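Local coordinates for putative sensory box/GGDEF family protein (Vibrio parahaemolyticus, PDB 3LID) that probably makes the second messenger 3',3'-c-di-GMP from two GTP molecules, in response to signals read by the extracellular PDC-fold sensor domain described here, at residues L78-R83 with N171-Y176; V72-K77 with I95-K100; R187-E192 with I265-E270. One frame throughout, in Å; residues are numbered along the deposited sequence.

The three contacts come from two antiparallel sheets that lie along one long helix, residues 9-45, in the PDC-type extracellular sensor domain. Interactions 1 and 2 are neighbours, with centres about 8 Å apart. Their segments alternate along the chain, and strands 79-86 and 91-98, adjacent in the first sheet, join them through backbone pairing of Lys80 with Tyr97 and of Ile82 with Ile95. Interaction 3 follows later in the sequence, its centre about 27 Å from that of interaction 1 and about 30 Å from that of interaction 2. Thus interactions 1 and 2 belong to the half built on the first sheet, where interaction 1 also borders a bound phosphate; interaction 3 belongs to the other sheet.

Interaction 1 of 3, residues L78-R83 with N171-Y176; sequences LYKQIR and NVDIEY. With PO4 (phosphate ion), chain C.
Asn171 and Arg83 grip a phosphate ion, probably from the crystallisation liquor, at the edge of the guanidinium. Arg83 NH1 donates to PO4 O2 (3.0 Å), while Arg83 NH2 and Asn171 ND2 converge on PO4 O3, the hydrogen bond from Asn171 ND2 being nearly straight (172° at the hydrogen). Arg83 NH2 also reaches Asn171 OD1 at 2.9 Å, from above the carbonyl plane. A water on the guanidinium edge accepts from Arg83 NE and donates to Asn171 OD1 (2.7 Å); with two donors on OD1, and ND2 held by PO4 O3 and Glu138, the amide's rotation is fixed. Arg153, Lys113, Arg116, Tyr118 and the backbone N of Arg139 complete the anion site and Glu91 salt-bridges Arg83, a pocket consistent with ligand binding in PDC sensors.

Antiparallel pairing of strands 79-86 and 163-173 sets these groups in place: Asn171 N donates to Gln81 O, Lys80 N to Asn171 O (2.8 Å) and, just before the first strand, Leu78 O accepts from Asp173 N (2.8 Å). On the opposite face of the sheet, Val172 CG2 lies 3.7 Å from Tyr79 CE1, and Leu78 CD1 sits over the Tyr79 ring. Asp173 N-caps helix 174-181, its OD1 accepting from Tyr176 N at 3.0 Å.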
# COMPACT_ATOMS: atom_id res chain seq x y z
N LEU A 78 -2.67 -8.65 -4.40
CA LEU A 78 -2.17 -7.52 -3.65
C LEU A 78 -1.72 -7.85 -2.22
O LEU A 78 -1.23 -6.95 -1.52
CB LEU A 78 -3.21 -6.37 -3.58
CG LEU A 78 -4.61 -6.77 -3.05
CD1 LEU A 78 -4.54 -6.65 -1.59
CD2 LEU A 78 -5.71 -5.76 -3.58
N TYR A 79 -1.89 -9.10 -1.83
CA TYR A 79 -1.35 -9.55 -0.49
C TYR A 79 -0.01 -10.23 -0.64
O TYR A 79 0.10 -11.21 -1.36
CB TYR A 79 -2.32 -10.49 0.23
CG TYR A 79 -3.68 -9.88 0.39
CD1 TYR A 79 -3.90 -8.89 1.33
CD2 TYR A 79 -4.75 -10.26 -0.47
CE1 TYR A 79 -5.15 -8.29 1.48
CE2 TYR A 79 -6.00 -9.67 -0.31
CZ TYR A 79 -6.17 -8.65 0.61
OH TYR A 79 -7.40 -8.06 0.76
N LYS A 80 1.01 -9.65 -0.01
CA LYS A 80 2.33 -10.23 -0.01
C LYS A 80 2.42 -11.39 1.05
O LYS A 80 3.13 -12.35 0.86
CB LYS A 80 3.33 -9.13 0.28
CG LYS A 80 4.75 -9.65 0.11
CD LYS A 80 5.68 -8.52 -0.32
CE LYS A 80 7.06 -9.04 -0.61
NZ LYS A 80 7.69 -9.48 0.66
N GLN A 81 1.61 -11.30 2.09
CA GLN A 81 1.51 -12.39 3.05
C GLN A 81 0.14 -12.41 3.61
O GLN A 81 -0.51 -11.40 3.67
CB GLN A 81 2.42 -12.11 4.31
CG GLN A 81 3.89 -12.00 3.94
CD GLN A 81 4.73 -11.77 5.20
OE1 GLN A 81 5.15 -10.63 5.53
NE2 GLN A 81 4.91 -12.84 5.95
N ILE A 82 -0.30 -13.60 4.06
CA ILE A 82 -1.56 -13.78 4.74
C ILE A 82 -1.19 -14.73 5.90
O ILE A 82 -0.63 -15.81 5.65
CB ILE A 82 -2.61 -14.46 3.87
CG1 ILE A 82 -2.89 -13.52 2.65
CG2 ILE A 82 -3.94 -14.68 4.71
CD1 ILE A 82 -3.87 -14.22 1.65
N ARG A 83 -1.42 -14.27 7.13
CA ARG A 83 -0.95 -15.01 8.29
C ARG A 83 -2.00 -15.11 9.36
O ARG A 83 -2.91 -14.28 9.51
CB ARG A 83 0.18 -14.24 8.92
CG ARG A 83 1.48 -14.33 8.07
CD ARG A 83 2.65 -13.52 8.71
NE ARG A 83 2.33 -12.08 8.59
CZ ARG A 83 3.13 -11.11 9.08
NH1 ARG A 83 4.28 -11.44 9.74
NH2 ARG A 83 2.82 -9.82 8.87
N ASN A 171 -0.92 -8.62 4.69
CA ASN A 171 0.06 -7.58 4.33
C ASN A 171 -0.28 -7.16 2.92
O ASN A 171 0.08 -7.84 1.96
CB ASN A 171 1.49 -8.12 4.40
CG ASN A 171 2.00 -8.19 5.79
OD1 ASN A 171 1.24 -8.58 6.72
ND2 ASN A 171 3.25 -7.78 6.00
N VAL A 172 -0.87 -5.98 2.84
CA VAL A 172 -1.17 -5.34 1.52
C VAL A 172 0.11 -4.72 0.98
O VAL A 172 0.80 -3.94 1.66
CB VAL A 172 -2.31 -4.32 1.68
CG1 VAL A 172 -2.49 -3.55 0.32
CG2 VAL A 172 -3.64 -5.01 2.17
N ASP A 173 0.47 -5.13 -0.21
CA ASP A 173 1.79 -4.87 -0.79
C ASP A 173 1.72 -3.52 -1.58
O ASP A 173 1.12 -3.39 -2.66
CB ASP A 173 2.03 -6.03 -1.74
CG ASP A 173 3.33 -5.89 -2.54
OD1 ASP A 173 4.01 -4.87 -2.49
OD2 ASP A 173 3.64 -6.85 -3.23
N ILE A 174 2.22 -2.46 -0.93
CA ILE A 174 2.18 -1.12 -1.57
C ILE A 174 3.03 -1.03 -2.84
O ILE A 174 2.67 -0.32 -3.81
CB ILE A 174 2.67 -0.08 -0.53
CG1 ILE A 174 1.70 -0.04 0.70
CG2 ILE A 174 2.78 1.34 -1.13
CD1 ILE A 174 0.19 0.35 0.35
N GLU A 175 4.11 -1.81 -2.95
CA GLU A 175 4.87 -1.80 -4.19
C GLU A 175 4.07 -2.37 -5.37
O GLU A 175 4.09 -1.86 -6.47
CB GLU A 175 6.13 -2.64 -3.98
CG GLU A 175 6.96 -2.84 -5.27
CD GLU A 175 8.20 -3.70 -5.00
OE1 GLU A 175 8.04 -4.77 -4.37
OE2 GLU A 175 9.32 -3.29 -5.37
N TYR A 176 3.35 -3.46 -5.11
CA TYR A 176 2.48 -4.03 -6.14
C TYR A 176 1.41 -2.96 -6.52
O TYR A 176 1.18 -2.75 -7.74
CB TYR A 176 1.74 -5.26 -5.58
CG TYR A 176 0.69 -5.74 -6.50
CD1 TYR A 176 1.05 -6.50 -7.64
CD2 TYR A 176 -0.67 -5.41 -6.27
CE1 TYR A 176 0.08 -6.90 -8.55
CE2 TYR A 176 -1.66 -5.80 -7.21
CZ TYR A 176 -1.27 -6.54 -8.29
OH TYR A 176 -2.30 -6.90 -9.19
P PO4 C . 6.03 -8.14 8.90
O1 PO4 C . 6.54 -9.09 7.80
O2 PO4 C . 6.06 -9.02 10.16
O3 PO4 C . 4.62 -7.69 8.65
O4 PO4 C . 6.97 -6.95 9.06
O HOH W 1 0.33 -11.13 6.78

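Interaction 2 of 3, residues V72-K77 with I95-K100; sequences VARNQK and IKYDFK
The Tyr97 ring carries the backbone oxygen of Ala73 over one face, 3.7 Å above the plane and centred on it, while Lys77 O approaches the edge, 3.2 Å from Tyr97 CE2. This is helix-on-sheet packing in the PDC-fold sensor domain, against the sheet that holds strands 79-86 and 91-98: the axes of 72-76 and 95-98 come within 8.8 Å, only 29° apart in direction. With CG anti to the backbone N (chi1 169°), Tyr97 lays its ring alongside the last helical turn and Lys77 just after it. At the root of the ring, Ala73 CB meets Tyr97 CB at 3.7 Å, and Ile95 extends the apolar patch toward Trp69 of the same helix. Ala104 of strand 103-106 touches both Ala73 and Tyr97.

Lys77 is where the chain leaves the helix, with positive phi (71°). Its N still donates to Ala73 O, so the carbonyl above the ring is also engaged in the helix. That turn brings the Lys77 carbonyl to the ring edge and leads the lysine chain past the phenol, Lys77 CG lying 3.6 Å from Tyr97 OH. The chain is extended until its last torsion, where it bends and carries NZ to a water at 3.0 Å. This water donates to Arg74 O at 2.7 Å and lies 2.7 Å from Tyr97 OH.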
# COMPACT_ATOMS: atom_id res chain seq x y z
N VAL A 72 -6.41 -17.66 -2.59
CA VAL A 72 -6.90 -16.27 -2.45
C VAL A 72 -5.72 -15.32 -2.86
O VAL A 72 -5.97 -14.28 -3.53
CB VAL A 72 -7.38 -15.96 -0.99
CG1 VAL A 72 -7.61 -14.45 -0.84
CG2 VAL A 72 -8.66 -16.74 -0.73
N ALA A 73 -4.50 -15.62 -2.40
CA ALA A 73 -3.39 -14.72 -2.73
C ALA A 73 -3.17 -14.68 -4.26
O ALA A 73 -2.85 -13.61 -4.78
CB ALA A 73 -2.05 -15.20 -2.05
N ARG A 74 -3.20 -15.83 -4.91
CA ARG A 74 -3.03 -15.85 -6.39
C ARG A 74 -4.17 -15.09 -7.10
O ARG A 74 -3.93 -14.44 -8.16
CB ARG A 74 -2.95 -17.30 -6.93
CG ARG A 74 -1.63 -18.03 -6.45
CD ARG A 74 -1.46 -19.38 -7.22
NE ARG A 74 -2.52 -20.30 -6.80
CZ ARG A 74 -2.37 -21.20 -5.83
NH1 ARG A 74 -1.18 -21.36 -5.23
NH2 ARG A 74 -3.39 -21.98 -5.52
N ASN A 75 -5.39 -15.18 -6.57
CA ASN A 75 -6.55 -14.51 -7.16
C ASN A 75 -6.54 -12.99 -6.92
O ASN A 75 -6.79 -12.20 -7.89
CB ASN A 75 -7.81 -15.08 -6.53
CG ASN A 75 -9.09 -14.39 -7.02
OD1 ASN A 75 -9.51 -13.37 -6.51
ND2 ASN A 75 -9.74 -15.02 -7.94
N GLN A 76 -6.12 -12.56 -5.73
CA GLN A 76 -6.19 -11.13 -5.37
C GLN A 76 -4.92 -10.32 -5.72
O GLN A 76 -5.04 -9.11 -5.91
CB GLN A 76 -6.52 -10.98 -3.87
CG GLN A 76 -7.95 -11.40 -3.57
CD GLN A 76 -8.95 -10.44 -4.23
OE1 GLN A 76 -9.69 -10.81 -5.17
NE2 GLN A 76 -8.91 -9.24 -3.82
N LYS A 77 -3.76 -10.97 -5.66
CA LYS A 77 -2.40 -10.48 -6.05
C LYS A 77 -1.82 -9.39 -5.11
O LYS A 77 -0.59 -9.27 -5.05
CB LYS A 77 -2.34 -9.97 -7.50
CG LYS A 77 -2.86 -11.07 -8.43
CD LYS A 77 -2.84 -10.51 -9.87
CE LYS A 77 -3.65 -11.39 -10.76
NZ LYS A 77 -2.87 -12.55 -11.09
N ILE A 95 1.22 -17.70 4.69
CA ILE A 95 1.27 -17.90 3.23
C ILE A 95 1.98 -16.68 2.72
O ILE A 95 1.67 -15.57 3.14
CB ILE A 95 -0.19 -17.98 2.69
CG1 ILE A 95 -0.87 -19.33 3.10
CG2 ILE A 95 -0.28 -17.68 1.19
CD1 ILE A 95 -0.11 -20.50 3.06
N LYS A 96 2.90 -16.91 1.79
CA LYS A 96 3.66 -15.80 1.14
C LYS A 96 3.31 -15.86 -0.34
O LYS A 96 3.12 -16.96 -0.89
CB LYS A 96 5.19 -15.95 1.31
CG LYS A 96 5.54 -15.93 2.82
CD LYS A 96 6.98 -16.20 2.95
CE LYS A 96 7.74 -14.88 2.47
NZ LYS A 96 9.23 -14.93 2.83
N TYR A 97 3.28 -14.67 -0.97
CA TYR A 97 2.92 -14.63 -2.40
C TYR A 97 3.90 -13.69 -3.07
O TYR A 97 4.29 -12.61 -2.52
CB TYR A 97 1.46 -14.13 -2.56
CG TYR A 97 1.13 -13.80 -4.02
CD1 TYR A 97 0.93 -14.84 -4.94
CD2 TYR A 97 1.03 -12.48 -4.41
CE1 TYR A 97 0.60 -14.56 -6.26
CE2 TYR A 97 0.70 -12.14 -5.75
CZ TYR A 97 0.48 -13.20 -6.64
OH TYR A 97 0.17 -12.86 -7.94
N ASP A 98 4.32 -14.09 -4.28
CA ASP A 98 5.29 -13.30 -4.99
C ASP A 98 4.65 -12.86 -6.33
O ASP A 98 4.37 -13.71 -7.15
CB ASP A 98 6.49 -14.19 -5.40
CG ASP A 98 7.53 -13.41 -6.24
OD1 ASP A 98 8.17 -12.47 -5.73
OD2 ASP A 98 7.76 -13.82 -7.39
N PHE A 99 4.37 -11.56 -6.47
CA PHE A 99 3.54 -11.18 -7.65
C PHE A 99 4.25 -11.36 -8.95
O PHE A 99 3.63 -11.63 -9.96
CB PHE A 99 2.91 -9.78 -7.49
CG PHE A 99 3.86 -8.60 -7.65
CD1 PHE A 99 4.16 -8.06 -8.94
CD2 PHE A 99 4.35 -7.92 -6.54
CE1 PHE A 99 4.98 -6.90 -9.08
CE2 PHE A 99 5.20 -6.79 -6.66
CZ PHE A 99 5.51 -6.26 -7.96
N LYS A 100 5.56 -11.22 -8.95
CA LYS A 100 6.27 -11.42 -10.25
C LYS A 100 6.13 -12.78 -10.85
O LYS A 100 5.98 -12.90 -12.07
CB LYS A 100 7.76 -11.05 -10.12
CG LYS A 100 7.97 -9.61 -10.03
CD LYS A 100 9.46 -9.32 -10.32
CE LYS A 100 10.25 -10.56 -10.87
NZ LYS A 100 11.17 -11.11 -9.77
O HOH W 2 -1.46 -14.52 -9.33

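Interaction 3 of 3, residues R187-E192 with I265-E270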
# COMPACT_ATOMS: atom_id res chain seq x y z
N ARG A 187 -2.57 9.20 -20.37
CA ARG A 187 -2.12 10.58 -20.09
C ARG A 187 -0.61 10.73 -19.88
O ARG A 187 -0.14 11.84 -19.78
CB ARG A 187 -2.87 11.22 -18.93
CG ARG A 187 -4.36 11.30 -19.12
CD ARG A 187 -4.97 12.12 -17.95
NE ARG A 187 -6.44 12.21 -17.88
CZ ARG A 187 -7.12 13.15 -18.54
NH1 ARG A 187 -6.48 14.00 -19.35
NH2 ARG A 187 -8.42 13.24 -18.44
N ASP A 188 0.11 9.61 -19.81
CA ASP A 188 1.56 9.57 -19.58
C ASP A 188 1.91 10.38 -18.35
O ASP A 188 2.75 11.28 -18.39
CB ASP A 188 2.35 10.06 -20.82
CG ASP A 188 3.86 9.96 -20.65
OD1 ASP A 188 4.31 8.94 -20.09
OD2 ASP A 188 4.61 10.88 -21.07
N PHE A 189 1.28 10.05 -17.22
CA PHE A 189 1.69 10.66 -15.99
C PHE A 189 2.14 9.56 -14.97
O PHE A 189 1.52 8.50 -14.93
CB PHE A 189 0.48 11.32 -15.34
CG PHE A 189 0.10 12.64 -15.91
CD1 PHE A 189 1.04 13.65 -16.09
CD2 PHE A 189 -1.24 12.88 -16.22
CE1 PHE A 189 0.61 14.94 -16.57
CE2 PHE A 189 -1.66 14.16 -16.72
CZ PHE A 189 -0.75 15.16 -16.86
N HIS A 190 3.14 9.90 -14.17
CA HIS A 190 3.54 9.07 -13.00
C HIS A 190 3.01 9.67 -11.72
O HIS A 190 3.26 10.82 -11.42
CB HIS A 190 5.02 8.96 -12.93
CG HIS A 190 5.63 8.16 -14.06
ND1 HIS A 190 5.80 6.79 -13.99
CD2 HIS A 190 6.09 8.54 -15.28
CE1 HIS A 190 6.37 6.36 -15.12
NE2 HIS A 190 6.54 7.41 -15.92
N ILE A 191 2.28 8.88 -10.92
CA ILE A 191 1.80 9.46 -9.69
C ILE A 191 2.74 9.00 -8.59
O ILE A 191 3.06 7.81 -8.54
CB ILE A 191 0.35 9.05 -9.41
CG1 ILE A 191 -0.55 9.63 -10.49
CG2 ILE A 191 -0.09 9.37 -7.89
CD1 ILE A 191 -1.96 9.35 -10.31
N GLU A 192 3.21 9.90 -7.77
CA GLU A 192 4.06 9.55 -6.64
C GLU A 192 3.15 9.52 -5.42
O GLU A 192 2.12 10.24 -5.37
CB GLU A 192 5.17 10.62 -6.43
CG GLU A 192 6.22 10.50 -7.53
CD GLU A 192 7.24 11.63 -7.50
OE1 GLU A 192 6.82 12.78 -7.69
OE2 GLU A 192 8.44 11.37 -7.28
N ILE A 265 1.67 14.60 -8.87
CA ILE A 265 2.22 14.54 -10.18
C ILE A 265 3.15 15.75 -10.22
O ILE A 265 2.68 16.86 -10.06
CB ILE A 265 1.15 14.61 -11.29
CG1 ILE A 265 0.34 13.32 -11.24
CG2 ILE A 265 1.80 14.72 -12.71
CD1 ILE A 265 -0.84 13.27 -12.14
N ASP A 266 4.44 15.49 -10.37
CA ASP A 266 5.50 16.52 -10.30
C ASP A 266 6.22 16.48 -11.64
O ASP A 266 6.83 15.49 -11.99
CB ASP A 266 6.41 16.23 -9.07
CG ASP A 266 7.70 17.03 -9.05
OD1 ASP A 266 7.95 17.82 -10.01
OD2 ASP A 266 8.48 16.84 -8.09
N LEU A 267 6.08 17.54 -12.45
CA LEU A 267 6.76 17.59 -13.75
C LEU A 267 7.67 18.84 -13.80
O LEU A 267 7.26 19.96 -13.41
CB LEU A 267 5.73 17.79 -14.85
CG LEU A 267 4.83 16.57 -14.98
CD1 LEU A 267 3.49 17.01 -15.55
CD2 LEU A 267 5.56 15.60 -15.87
N SER A 268 8.91 18.63 -14.19
CA SER A 268 9.84 19.81 -14.35
C SER A 268 9.52 20.51 -15.68
O SER A 268 8.76 19.98 -16.55
CB SER A 268 11.26 19.29 -14.44
OG SER A 268 11.34 18.51 -15.63
N ASN A 269 10.08 21.71 -15.86
CA ASN A 269 9.90 22.42 -17.13
C ASN A 269 10.25 21.59 -18.29
O ASN A 269 9.60 21.65 -19.33
CB ASN A 269 10.78 23.66 -17.18
CG ASN A 269 10.33 24.70 -16.20
OD1 ASN A 269 11.15 25.44 -15.64
ND2 ASN A 269 9.03 24.75 -15.94
N GLU A 270 11.28 20.78 -18.14
CA GLU A 270 11.76 20.03 -19.28
C GLU A 270 10.66 19.04 -19.68
O GLU A 270 10.37 18.83 -20.88
CB GLU A 270 13.05 19.30 -18.90
CG GLU A 270 13.59 18.46 -20.00
CD GLU A 270 14.65 19.18 -20.80
OE1 GLU A 270 15.34 20.07 -20.22
OE2 GLU A 270 14.83 18.84 -22.01
O HOH W 3 5.13 12.70 -10.05
O HOH W 4 7.58 14.91 -6.37
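Phe189 and Ile265 share the same first torsion, CG or CG1 anti to the carbonyl carbon and beside the backbone N (chi1 -79° and -69°), and their side chains cross at about a right angle. The two branches of Ile265 divide the work. CD1 lies over one face of the Phe189 ring, and CG2 comes within 3.6 Å of Phe189 CD1. Leu267 comes at the ring edge, near its plane, with CD1 3.7 Å from Phe189 CE1. Arg187 O covers the opposite face toward the rim; Arg275 NH1 is hydrogen-bonded to that oxygen, and Arg275 makes a cation-pi contact with the ring.

The two strands, 189-195 and 260-268, are antiparallel partners in the second sheet of this PDC-fold domain. Backbone pairing is seen between Glu192 and Ile264, but from there the strands splay, and no direct hydrogen bond joins the two segments. Asp188 and Phe189 form a G1 beta bulge opposite Ser184, and helix 9-45 touches Phe189 and Ile191.

Water bridges the widening strands. One molecule accepts from Asp266 N at 2.9 Å and lies 3.0 Å from His190 O and 2.9 Å from Glu192 OE1. A second donates to both carboxylates, 2.6 Å from Glu192 OE1 and 2.7 Å from Asp266 OD2. Glu192 OE1 and Asp266 OD2 are themselves 4.4 Å apart and, if both groups are ionised, would repel; the water between them would ease this, as would the salt bridge of Glu192 OE2 to Arg208, while Ser203 OG is hydrogen-bonded to Glu192 OE2 and Tyr226 OH to Asp266 OD2.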